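Local coordinates for DUAL specificity protein phosphatase 14 (Homo sapiens, PDB 2WGP) that removes phosphate from tyrosine, serine and threonine residues of proteins, inactivating the MAP kinases ERK, JNK and p38 and dampening T-cell receptor signalling through TAB1, at residues H45-R50 with A105-C110; G51-V56 with H97-K102; E135-V140 with P145-N150; S168-V173 with P181-K186. All coordinates share one frame; numbering follows the deposited sequence.

Interaction 1: residues H45-R50 with A105-C110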
# COMPACT_ATOMS: atom_id res chain seq x y z
N HIS A 45 12.44 -45.22 2.84
CA HIS A 45 11.59 -46.41 2.73
C HIS A 45 10.16 -46.10 2.31
O HIS A 45 9.60 -46.83 1.49
CB HIS A 45 11.55 -47.18 4.05
CG HIS A 45 10.88 -48.51 3.94
ND1 HIS A 45 11.55 -49.67 3.57
CD2 HIS A 45 9.58 -48.87 4.12
CE1 HIS A 45 10.69 -50.68 3.55
NE2 HIS A 45 9.50 -50.23 3.88
N LEU A 46 9.56 -45.07 2.90
CA LEU A 46 8.20 -44.65 2.57
C LEU A 46 8.09 -44.23 1.11
O LEU A 46 7.14 -44.61 0.41
CB LEU A 46 7.77 -43.48 3.49
CG LEU A 46 6.34 -42.94 3.37
CD1 LEU A 46 5.44 -43.69 4.33
CD2 LEU A 46 6.29 -41.45 3.70
N LEU A 47 9.06 -43.47 0.62
CA LEU A 47 9.03 -43.01 -0.76
C LEU A 47 9.31 -44.15 -1.76
O LEU A 47 8.64 -44.24 -2.80
CB LEU A 47 10.02 -41.85 -0.96
CG LEU A 47 9.86 -40.61 -0.06
CD1 LEU A 47 10.87 -39.58 -0.48
CD2 LEU A 47 8.44 -40.01 -0.07
N GLN A 48 10.27 -45.02 -1.45
CA GLN A 48 10.55 -46.21 -2.27
C GLN A 48 9.31 -47.11 -2.39
O GLN A 48 9.00 -47.60 -3.48
CB GLN A 48 11.73 -47.00 -1.71
CG GLN A 48 13.07 -46.29 -1.90
CD GLN A 48 14.26 -47.14 -1.47
OE1 GLN A 48 14.27 -47.72 -0.37
NE2 GLN A 48 15.25 -47.23 -2.34
N ALA A 49 8.59 -47.26 -1.28
CA ALA A 49 7.35 -48.04 -1.25
C ALA A 49 6.32 -47.51 -2.25
O ALA A 49 5.49 -48.26 -2.74
CB ALA A 49 6.78 -48.06 0.16
N ARG A 50 6.38 -46.22 -2.56
CA ARG A 50 5.48 -45.57 -3.52
C ARG A 50 6.05 -45.43 -4.93
O ARG A 50 5.42 -44.83 -5.80
CB ARG A 50 5.09 -44.19 -2.99
CG ARG A 50 4.10 -44.30 -1.84
CD ARG A 50 4.22 -43.16 -0.85
NE ARG A 50 3.19 -43.29 0.18
CZ ARG A 50 3.23 -44.17 1.18
NH1 ARG A 50 4.27 -44.99 1.34
NH2 ARG A 50 2.21 -44.22 2.03
N ALA A 105 7.94 -41.57 -10.50
CA ALA A 105 6.92 -40.83 -9.77
C ALA A 105 7.57 -39.70 -8.97
O ALA A 105 8.72 -39.78 -8.56
CB ALA A 105 6.13 -41.78 -8.85
N THR A 106 6.80 -38.63 -8.79
CA THR A 106 7.29 -37.43 -8.15
C THR A 106 6.56 -37.15 -6.85
O THR A 106 5.33 -37.24 -6.77
CB THR A 106 7.17 -36.21 -9.13
OG1 THR A 106 7.90 -36.49 -10.34
CG2 THR A 106 7.70 -34.94 -8.48
N LEU A 107 7.32 -36.78 -5.82
CA LEU A 107 6.78 -36.16 -4.64
C LEU A 107 7.05 -34.66 -4.69
O LEU A 107 8.20 -34.22 -4.80
CB LEU A 107 7.39 -36.73 -3.38
CG LEU A 107 7.05 -35.99 -2.09
CD1 LEU A 107 5.57 -36.22 -1.66
CD2 LEU A 107 8.05 -36.44 -1.00
N VAL A 108 5.98 -33.89 -4.64
CA VAL A 108 6.10 -32.44 -4.49
C VAL A 108 5.79 -32.17 -3.03
O VAL A 108 4.66 -32.45 -2.56
CB VAL A 108 5.17 -31.62 -5.41
CG1 VAL A 108 5.43 -30.11 -5.18
CG2 VAL A 108 5.32 -32.03 -6.93
N HIS A 109 6.80 -31.67 -2.30
CA HIS A 109 6.63 -31.38 -0.88
C HIS A 109 6.92 -29.92 -0.58
O HIS A 109 7.65 -29.23 -1.32
CB HIS A 109 7.46 -32.31 0.04
CG HIS A 109 8.90 -31.92 0.23
ND1 HIS A 109 9.30 -30.93 1.11
CD2 HIS A 109 10.04 -32.42 -0.31
CE1 HIS A 109 10.62 -30.82 1.07
NE2 HIS A 109 11.09 -31.72 0.22
N CYS A 110 6.33 -29.45 0.51
CA CYS A 110 6.70 -28.15 1.08
C CYS A 110 6.98 -28.39 2.56
O CYS A 110 7.60 -29.41 2.89
CB CYS A 110 5.59 -27.13 0.78
SG CYS A 110 3.90 -27.66 1.09
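L47 turns its CG beside the backbone N (chi1 -56°), while L107 holds its CG anti to N (chi1 171°), and from these positions the two leucines meet methyl to methyl, CD2 of L47 lying 3.7 Å from CD2 of L107. The pair lays helix 44-49 against strand 106-109 in the alpha/beta fold of the cysteine-based phosphatases; this strand runs straight into the loop that begins with C110, the phosphocysteine nucleophile. The two side chains lie roughly perpendicular, each touching with a single branch, and no hydrogen bond joins the two segments. The leucine contact is apolar, and L47 is further wrapped by I52, I55 and F70. T106 and V108 take the other side of the strand, where helices 89-101 and 116-129 cover them. Near the start of the strand the contact thins out: O of R50 comes within 4.4 Å of CB of A105. The long R50 side chain folds back over its own helix instead, and its NH1 donates to O of L46 at 3.0 Å, tilted from the carbonyl plane. At the other end H109 opens the HCxxxxxR signature of this family, and its ring is fixed in rotation by an almost straight bond lying in the ring plane: ND1 of H109 donates to O of C110 over 2.9 Å, with an N-H...O angle of 175°.

Interaction 2: residues G51-V56 with H97-K102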
# COMPACT_ATOMS: atom_id res chain seq x y z
N GLY A 51 7.26 -45.97 -5.14
CA GLY A 51 7.94 -45.86 -6.42
C GLY A 51 8.40 -44.46 -6.79
O GLY A 51 8.62 -44.16 -7.96
N ILE A 52 8.56 -43.61 -5.78
CA ILE A 52 8.99 -42.23 -5.97
C ILE A 52 10.46 -42.21 -6.40
O ILE A 52 11.32 -42.86 -5.79
CB ILE A 52 8.72 -41.35 -4.71
CG1 ILE A 52 7.19 -41.14 -4.54
CG2 ILE A 52 9.44 -39.95 -4.80
CD1 ILE A 52 6.74 -40.71 -3.16
N THR A 53 10.71 -41.50 -7.49
CA THR A 53 12.04 -41.39 -8.08
C THR A 53 12.56 -39.94 -8.10
O THR A 53 13.76 -39.71 -8.24
CB THR A 53 12.02 -41.93 -9.53
OG1 THR A 53 11.04 -41.21 -10.29
CG2 THR A 53 11.71 -43.43 -9.54
N CYS A 54 11.64 -38.98 -7.97
CA CYS A 54 11.96 -37.57 -8.05
C CYS A 54 11.27 -36.81 -6.93
O CYS A 54 10.07 -37.02 -6.66
CB CYS A 54 11.50 -37.02 -9.39
SG CYS A 54 11.82 -35.26 -9.63
N ILE A 55 12.06 -35.98 -6.24
CA ILE A 55 11.55 -35.12 -5.17
C ILE A 55 11.70 -33.64 -5.56
O ILE A 55 12.81 -33.13 -5.79
CB ILE A 55 12.29 -35.36 -3.82
CG1 ILE A 55 12.17 -36.83 -3.38
CG2 ILE A 55 11.74 -34.45 -2.72
CD1 ILE A 55 12.99 -37.18 -2.11
N VAL A 56 10.54 -32.97 -5.63
CA VAL A 56 10.45 -31.53 -5.82
C VAL A 56 10.26 -30.89 -4.44
O VAL A 56 9.20 -30.98 -3.81
CB VAL A 56 9.30 -31.12 -6.77
CG1 VAL A 56 9.25 -29.62 -6.92
CG2 VAL A 56 9.48 -31.74 -8.16
N HIS A 97 5.49 -34.46 -15.48
CA HIS A 97 5.11 -35.16 -16.71
C HIS A 97 6.28 -35.98 -17.28
O HIS A 97 6.10 -37.13 -17.67
CB HIS A 97 4.58 -34.15 -17.75
CG HIS A 97 4.16 -34.76 -19.05
ND1 HIS A 97 3.05 -35.56 -19.17
CD2 HIS A 97 4.70 -34.68 -20.29
CE1 HIS A 97 2.91 -35.94 -20.43
NE2 HIS A 97 3.90 -35.42 -21.13
N SER A 98 7.46 -35.36 -17.34
CA SER A 98 8.69 -36.02 -17.83
C SER A 98 8.99 -37.29 -17.02
O SER A 98 9.30 -38.34 -17.58
CB SER A 98 9.89 -35.07 -17.70
OG SER A 98 11.07 -35.77 -18.04
N VAL A 99 8.94 -37.17 -15.69
CA VAL A 99 9.19 -38.30 -14.78
C VAL A 99 8.17 -39.43 -14.98
O VAL A 99 8.53 -40.61 -15.09
CB VAL A 99 9.17 -37.82 -13.30
CG1 VAL A 99 9.12 -39.01 -12.33
CG2 VAL A 99 10.40 -36.98 -13.04
N SER A 100 6.90 -39.05 -15.05
CA SER A 100 5.83 -40.00 -15.33
C SER A 100 6.02 -40.73 -16.67
O SER A 100 5.88 -41.97 -16.76
CB SER A 100 4.52 -39.23 -15.32
OG SER A 100 3.48 -40.01 -15.80
N ARG A 101 6.37 -39.99 -17.71
CA ARG A 101 6.61 -40.62 -19.01
C ARG A 101 7.86 -41.50 -19.03
O ARG A 101 7.93 -42.43 -19.81
CB ARG A 101 6.63 -39.57 -20.11
CG ARG A 101 5.23 -38.99 -20.34
CD ARG A 101 5.17 -38.29 -21.66
NE ARG A 101 5.32 -39.25 -22.75
CZ ARG A 101 5.80 -38.95 -23.96
NH1 ARG A 101 6.18 -37.71 -24.26
NH2 ARG A 101 5.88 -39.91 -24.88
N LYS A 102 8.81 -41.22 -18.16
CA LYS A 102 9.94 -42.11 -17.91
C LYS A 102 9.63 -43.21 -16.87
O LYS A 102 10.54 -43.88 -16.42
CB LYS A 102 11.14 -41.28 -17.46
CG LYS A 102 11.75 -40.44 -18.60
CD LYS A 102 12.80 -39.48 -18.10
CE LYS A 102 13.63 -38.95 -19.25
NZ LYS A 102 14.42 -37.76 -18.83
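V99 meets T53 and C54 across this contact, but walking along helix 89-101 toward it, H97 comes first and faces elsewhere. Its ring stacks with F128, and CG of R101, a turn further on, lies 3.8 Å above one face of the H97 ring, offset toward the rim. V99 then reaches for the sheet. With CG1 anti to the backbone N (chi1 167°), its methyls fork to two neighbours. CG1 comes 3.6 Å from OG1 of T53, a van der Waals contact; that oxygen takes its hydrogen bond from N of A105. CG2 rests 3.8 Å from CB of C54, with SG of C54 a little further off at 4.1 Å. The side chains of T53 and V99 run antiparallel past one another, OG1 beside CG1. V99 also touches T106, so one valine spans two adjacent strands. S100 turns from the strand and packs on S32. At K102 the backbone leaves helical geometry, its N still bonded to O of S98 at 3.0 Å. This is how a helix covers parallel strands in a beta-alpha-beta crossover: helix 89-101 connects strand 71-74 to strand 106-109, passing over strand 54-57 between them in the phosphatase sheet.

Interaction 3: residues E135-V140 with P145-N150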
# COMPACT_ATOMS: atom_id res chain seq x y z
N GLU A 135 -12.11 -28.06 -10.51
CA GLU A 135 -11.97 -29.52 -10.47
C GLU A 135 -10.61 -29.96 -9.91
O GLU A 135 -10.54 -30.92 -9.16
CB GLU A 135 -12.12 -30.16 -11.86
CG GLU A 135 -13.44 -30.04 -12.56
CD GLU A 135 -13.41 -30.66 -14.01
OE1 GLU A 135 -12.87 -30.03 -14.99
OE2 GLU A 135 -13.93 -31.79 -14.16
N ALA A 136 -9.55 -29.24 -10.29
CA ALA A 136 -8.18 -29.54 -9.87
C ALA A 136 -8.04 -29.35 -8.34
O ALA A 136 -7.47 -30.18 -7.66
CB ALA A 136 -7.16 -28.65 -10.66
N TYR A 137 -8.58 -28.25 -7.83
CA TYR A 137 -8.71 -28.02 -6.39
C TYR A 137 -9.46 -29.14 -5.69
O TYR A 137 -8.95 -29.73 -4.73
CB TYR A 137 -9.34 -26.64 -6.14
CG TYR A 137 -9.62 -26.32 -4.69
CD1 TYR A 137 -8.57 -26.11 -3.78
CD2 TYR A 137 -10.92 -26.26 -4.23
CE1 TYR A 137 -8.86 -25.82 -2.42
CE2 TYR A 137 -11.21 -25.96 -2.91
CZ TYR A 137 -10.19 -25.74 -2.02
OH TYR A 137 -10.52 -25.47 -0.71
N ASN A 138 -10.66 -29.45 -6.18
CA ASN A 138 -11.49 -30.51 -5.57
C ASN A 138 -10.78 -31.86 -5.59
O ASN A 138 -10.86 -32.61 -4.62
CB ASN A 138 -12.83 -30.64 -6.29
CG ASN A 138 -13.72 -29.42 -6.11
OD1 ASN A 138 -13.61 -28.67 -5.15
ND2 ASN A 138 -14.62 -29.25 -7.05
N TRP A 139 -10.06 -32.14 -6.68
CA TRP A 139 -9.24 -33.37 -6.82
C TRP A 139 -8.22 -33.49 -5.66
O TRP A 139 -8.21 -34.47 -4.91
CB TRP A 139 -8.53 -33.30 -8.18
CG TRP A 139 -7.74 -34.49 -8.64
CD1 TRP A 139 -7.00 -35.34 -7.87
CD2 TRP A 139 -7.52 -34.88 -9.99
NE1 TRP A 139 -6.40 -36.27 -8.65
CE2 TRP A 139 -6.71 -36.03 -9.96
CE3 TRP A 139 -7.99 -34.41 -11.22
CZ2 TRP A 139 -6.33 -36.70 -11.12
CZ3 TRP A 139 -7.62 -35.09 -12.37
CH2 TRP A 139 -6.78 -36.21 -12.31
N VAL A 140 -7.38 -32.48 -5.51
CA VAL A 140 -6.36 -32.49 -4.46
C VAL A 140 -6.99 -32.45 -3.06
O VAL A 140 -6.57 -33.18 -2.17
CB VAL A 140 -5.37 -31.33 -4.60
CG1 VAL A 140 -4.28 -31.43 -3.51
CG2 VAL A 140 -4.72 -31.32 -6.00
N PRO A 145 -7.41 -33.11 2.61
CA PRO A 145 -8.40 -32.07 2.88
C PRO A 145 -7.86 -30.81 3.56
O PRO A 145 -8.53 -29.79 3.58
CB PRO A 145 -9.37 -32.76 3.83
CG PRO A 145 -9.24 -34.16 3.58
CD PRO A 145 -7.82 -34.39 3.23
N VAL A 146 -6.65 -30.89 4.11
CA VAL A 146 -6.04 -29.74 4.77
C VAL A 146 -5.46 -28.70 3.81
O VAL A 146 -5.07 -27.62 4.28
CB VAL A 146 -4.93 -30.16 5.78
CG1 VAL A 146 -5.50 -31.08 6.88
CG2 VAL A 146 -3.73 -30.77 5.07
N ILE A 147 -5.45 -28.96 2.49
CA ILE A 147 -4.87 -27.97 1.57
C ILE A 147 -5.58 -26.63 1.63
O ILE A 147 -6.81 -26.54 1.85
CB ILE A 147 -4.68 -28.46 0.09
CG1 ILE A 147 -6.01 -28.63 -0.68
CG2 ILE A 147 -3.80 -29.72 0.07
CD1 ILE A 147 -5.88 -28.24 -2.17
N ARG A 148 -4.79 -25.59 1.46
CA ARG A 148 -5.24 -24.20 1.59
C ARG A 148 -4.18 -23.25 0.99
O ARG A 148 -3.47 -22.57 1.71
CB ARG A 148 -5.48 -23.88 3.07
CG ARG A 148 -6.23 -22.61 3.32
CD ARG A 148 -7.70 -22.83 3.37
NE ARG A 148 -8.41 -21.61 3.73
CZ ARG A 148 -9.73 -21.50 3.80
NH1 ARG A 148 -10.50 -22.52 3.48
NH2 ARG A 148 -10.28 -20.35 4.20
N PRO A 149 -4.09 -23.21 -0.34
CA PRO A 149 -3.17 -22.27 -0.98
C PRO A 149 -3.44 -20.86 -0.50
O PRO A 149 -4.59 -20.49 -0.20
CB PRO A 149 -3.51 -22.41 -2.45
CG PRO A 149 -3.98 -23.83 -2.59
CD PRO A 149 -4.79 -24.04 -1.34
N ASN A 150 -2.39 -20.07 -0.35
CA ASN A 150 -2.59 -18.73 0.16
C ASN A 150 -3.30 -17.88 -0.91
O ASN A 150 -3.43 -18.32 -2.04
CB ASN A 150 -1.29 -18.13 0.70
CG ASN A 150 -0.33 -17.70 -0.38
OD1 ASN A 150 -0.69 -16.95 -1.28
ND2 ASN A 150 0.92 -18.11 -0.24
O HOH W 1 -9.69 -25.31 1.94
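The Y137 ring is met obliquely by CD1 of I147, which sits 3.8 Å from CD1 of Y137 and equally near its CE1. The other flat group, the guanidinium of R148, has a water at its edge and in its plane, 3.3 Å from NH1 of R148. That water links both segments: it donates to OH of Y137 at 2.8 Å and lies 3.1 Å from O of I147. E187 both bonds to the tyrosine hydroxyl and forms a salt bridge with R148, whose guanidinium also makes a cation-pi contact with Y184. V140 completes the apolar side, its CG1 approaching CD1 of I147 at 3.8 Å and CG2 of I147 at 4.0 Å. I147 can reach both partners because its CG1 sits between the backbone N and the carbonyl carbon (chi1 70°), and its chi2 of 144° is well short of a staggered value. The loop then ends at N150: OD1 of N150, the N-cap of helix 151-165, accepts from N of F153. R148 and N150 also bond to V114 and S115 in the HCxxxxxR signature, so helix 133-143 is tied through this loop to the phosphatase active-site loop.

Interaction 4: residues S168-V173 with P181-K186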
# COMPACT_ATOMS: atom_id res chain seq x y z
N SER A 168 -12.19 -18.78 -16.51
CA SER A 168 -11.90 -19.13 -15.14
C SER A 168 -13.12 -19.77 -14.44
O SER A 168 -14.26 -19.47 -14.76
CB SER A 168 -11.32 -17.91 -14.39
OG SER A 168 -12.29 -16.91 -14.14
N THR A 169 -12.84 -20.68 -13.50
CA THR A 169 -13.88 -21.37 -12.75
C THR A 169 -13.86 -21.07 -11.25
O THR A 169 -14.69 -21.60 -10.48
CB THR A 169 -13.79 -22.90 -13.01
OG1 THR A 169 -12.50 -23.38 -12.62
CG2 THR A 169 -14.02 -23.18 -14.51
N VAL A 170 -12.91 -20.20 -10.85
CA VAL A 170 -12.83 -19.64 -9.50
C VAL A 170 -12.55 -18.14 -9.64
O VAL A 170 -11.74 -17.74 -10.49
CB VAL A 170 -11.69 -20.29 -8.68
CG1 VAL A 170 -11.59 -19.67 -7.27
CG2 VAL A 170 -11.88 -21.81 -8.61
N LYS A 171 -13.20 -17.34 -8.82
CA LYS A 171 -13.08 -15.90 -8.79
C LYS A 171 -12.66 -15.47 -7.39
O LYS A 171 -13.05 -16.08 -6.40
CB LYS A 171 -14.44 -15.25 -9.05
CG LYS A 171 -14.48 -14.39 -10.28
CD LYS A 171 -15.91 -14.27 -10.86
CE LYS A 171 -16.80 -13.28 -10.10
NZ LYS A 171 -17.65 -12.50 -11.07
N MET A 172 -11.89 -14.39 -7.32
CA MET A 172 -11.56 -13.77 -6.04
C MET A 172 -12.72 -12.85 -5.66
O MET A 172 -13.20 -12.06 -6.48
CB MET A 172 -10.23 -13.01 -6.13
CG MET A 172 -9.06 -13.89 -6.57
SD MET A 172 -8.61 -15.24 -5.46
CE MET A 172 -8.03 -14.38 -4.04
N VAL A 173 -13.18 -12.99 -4.43
CA VAL A 173 -14.31 -12.24 -3.92
C VAL A 173 -13.95 -11.61 -2.57
O VAL A 173 -13.15 -12.16 -1.81
CB VAL A 173 -15.58 -13.13 -3.79
CG1 VAL A 173 -16.01 -13.68 -5.21
CG2 VAL A 173 -15.39 -14.24 -2.76
N PRO A 181 -10.44 -16.63 -2.77
CA PRO A 181 -11.19 -17.34 -3.79
C PRO A 181 -12.60 -17.69 -3.31
O PRO A 181 -12.82 -18.02 -2.12
CB PRO A 181 -10.36 -18.61 -4.03
CG PRO A 181 -9.62 -18.81 -2.71
CD PRO A 181 -9.30 -17.42 -2.25
N ASP A 182 -13.56 -17.64 -4.23
CA ASP A 182 -14.95 -17.97 -3.89
C ASP A 182 -15.14 -19.31 -3.17
O ASP A 182 -16.04 -19.42 -2.33
CB ASP A 182 -15.92 -17.80 -5.08
CG ASP A 182 -15.49 -18.51 -6.36
OD1 ASP A 182 -14.76 -19.52 -6.33
OD2 ASP A 182 -15.96 -18.07 -7.43
N VAL A 183 -14.31 -20.31 -3.48
CA VAL A 183 -14.39 -21.61 -2.81
C VAL A 183 -14.23 -21.52 -1.29
O VAL A 183 -14.90 -22.24 -0.55
CB VAL A 183 -13.41 -22.67 -3.40
CG1 VAL A 183 -13.88 -23.12 -4.83
CG2 VAL A 183 -11.98 -22.18 -3.42
N TYR A 184 -13.39 -20.61 -0.82
CA TYR A 184 -13.20 -20.42 0.63
C TYR A 184 -14.43 -19.77 1.26
O TYR A 184 -14.81 -20.11 2.37
CB TYR A 184 -11.98 -19.54 0.92
CG TYR A 184 -10.62 -20.18 0.67
CD1 TYR A 184 -10.49 -21.48 0.17
CD2 TYR A 184 -9.45 -19.46 0.93
CE1 TYR A 184 -9.25 -22.03 -0.07
CE2 TYR A 184 -8.22 -19.98 0.70
CZ TYR A 184 -8.11 -21.28 0.19
OH TYR A 184 -6.86 -21.83 -0.03
N GLU A 185 -15.04 -18.83 0.55
CA GLU A 185 -16.26 -18.19 1.05
C GLU A 185 -17.37 -19.25 1.13
O GLU A 185 -18.09 -19.33 2.13
CB GLU A 185 -16.65 -17.03 0.14
CG GLU A 185 -17.56 -16.01 0.77
CD GLU A 185 -19.02 -16.38 0.67
OE1 GLU A 185 -19.34 -17.21 -0.21
OE2 GLU A 185 -19.84 -15.83 1.45
N LYS A 186 -17.51 -20.05 0.07
CA LYS A 186 -18.51 -21.11 0.03
C LYS A 186 -18.34 -22.12 1.18
O LYS A 186 -19.32 -22.47 1.83
CB LYS A 186 -18.53 -21.78 -1.35
CG LYS A 186 -19.02 -20.84 -2.45
CD LYS A 186 -18.86 -21.39 -3.85
CE LYS A 186 -19.54 -20.50 -4.87
NZ LYS A 186 -19.68 -21.17 -6.18
O HOH W 2 -15.45 -21.67 -7.83
O HOH W 3 -16.68 -18.97 -9.71
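M172 and P181 form an antiparallel, non-hydrogen-bonded pair with their CA atoms 4.2 Å apart, and next to it N of D182 donates to O of K171 at 2.7 Å, almost head-on to the carbonyl (C=O...N 171°). The D182 side chain answers in the other direction. With CG placed between the backbone N and the carbonyl carbon (chi1 51°), it swings back over K171, whose N gives a bond of 3.2 Å to OD2 of D182 from above the carboxylate plane. A water joins OD1 of D182 to O of T169, and a second one, held firmly by OD2, reaches that carbonyl only weakly. Were D182 an alanine, N of K171 would probably lose its carboxylate acceptor and each water its mate on the helix side, leaving the backbone bond to O of K171 in place. Apolar groups fill in around these polar contacts: CG1 of V170 packs 3.6 Å from CB of P181, and CG2 of V173 lies 3.9 Å from CA of D182. The CB of M172 points away from 181-186, but the chain, bent at chi2 and chi3, brings CE back to 3.7 Å from CD of P181. CG of P181 lies over the centre of one face of the Y184 ring. Strand 172-175 turns through strand 178-181 into helix 182-188; M172 and P181 pack on helix 151-165, V183 and Y184 on helix 133-143, and M172 also makes backbone bonds to a neighbouring subunit.

Overall arrangement
Interactions 1 and 2 work on one sheet from two sides, their centres about 9 Å apart: strands 54-57 and 106-109 are neighbours in it, helix 44-49 lies on one face and helix 89-101 on the other. Along the chain interaction 2 is nested within the span closed by interaction 1. Interactions 3 and 4 follow in series, their centres about 12 Å apart, and join directly where OH of Y184 bonds to O of P149. Interactions 1 and 4 lie about 31 Å apart, centre to centre, on opposite sides of the chain's centre. The sheet thus carries the nucleophile at one strand's end, the loop of interaction 3 bonds to the signature loop following C110, and interaction 4 joins the C-terminal hairpin and helix to helices 133-143 and 151-165.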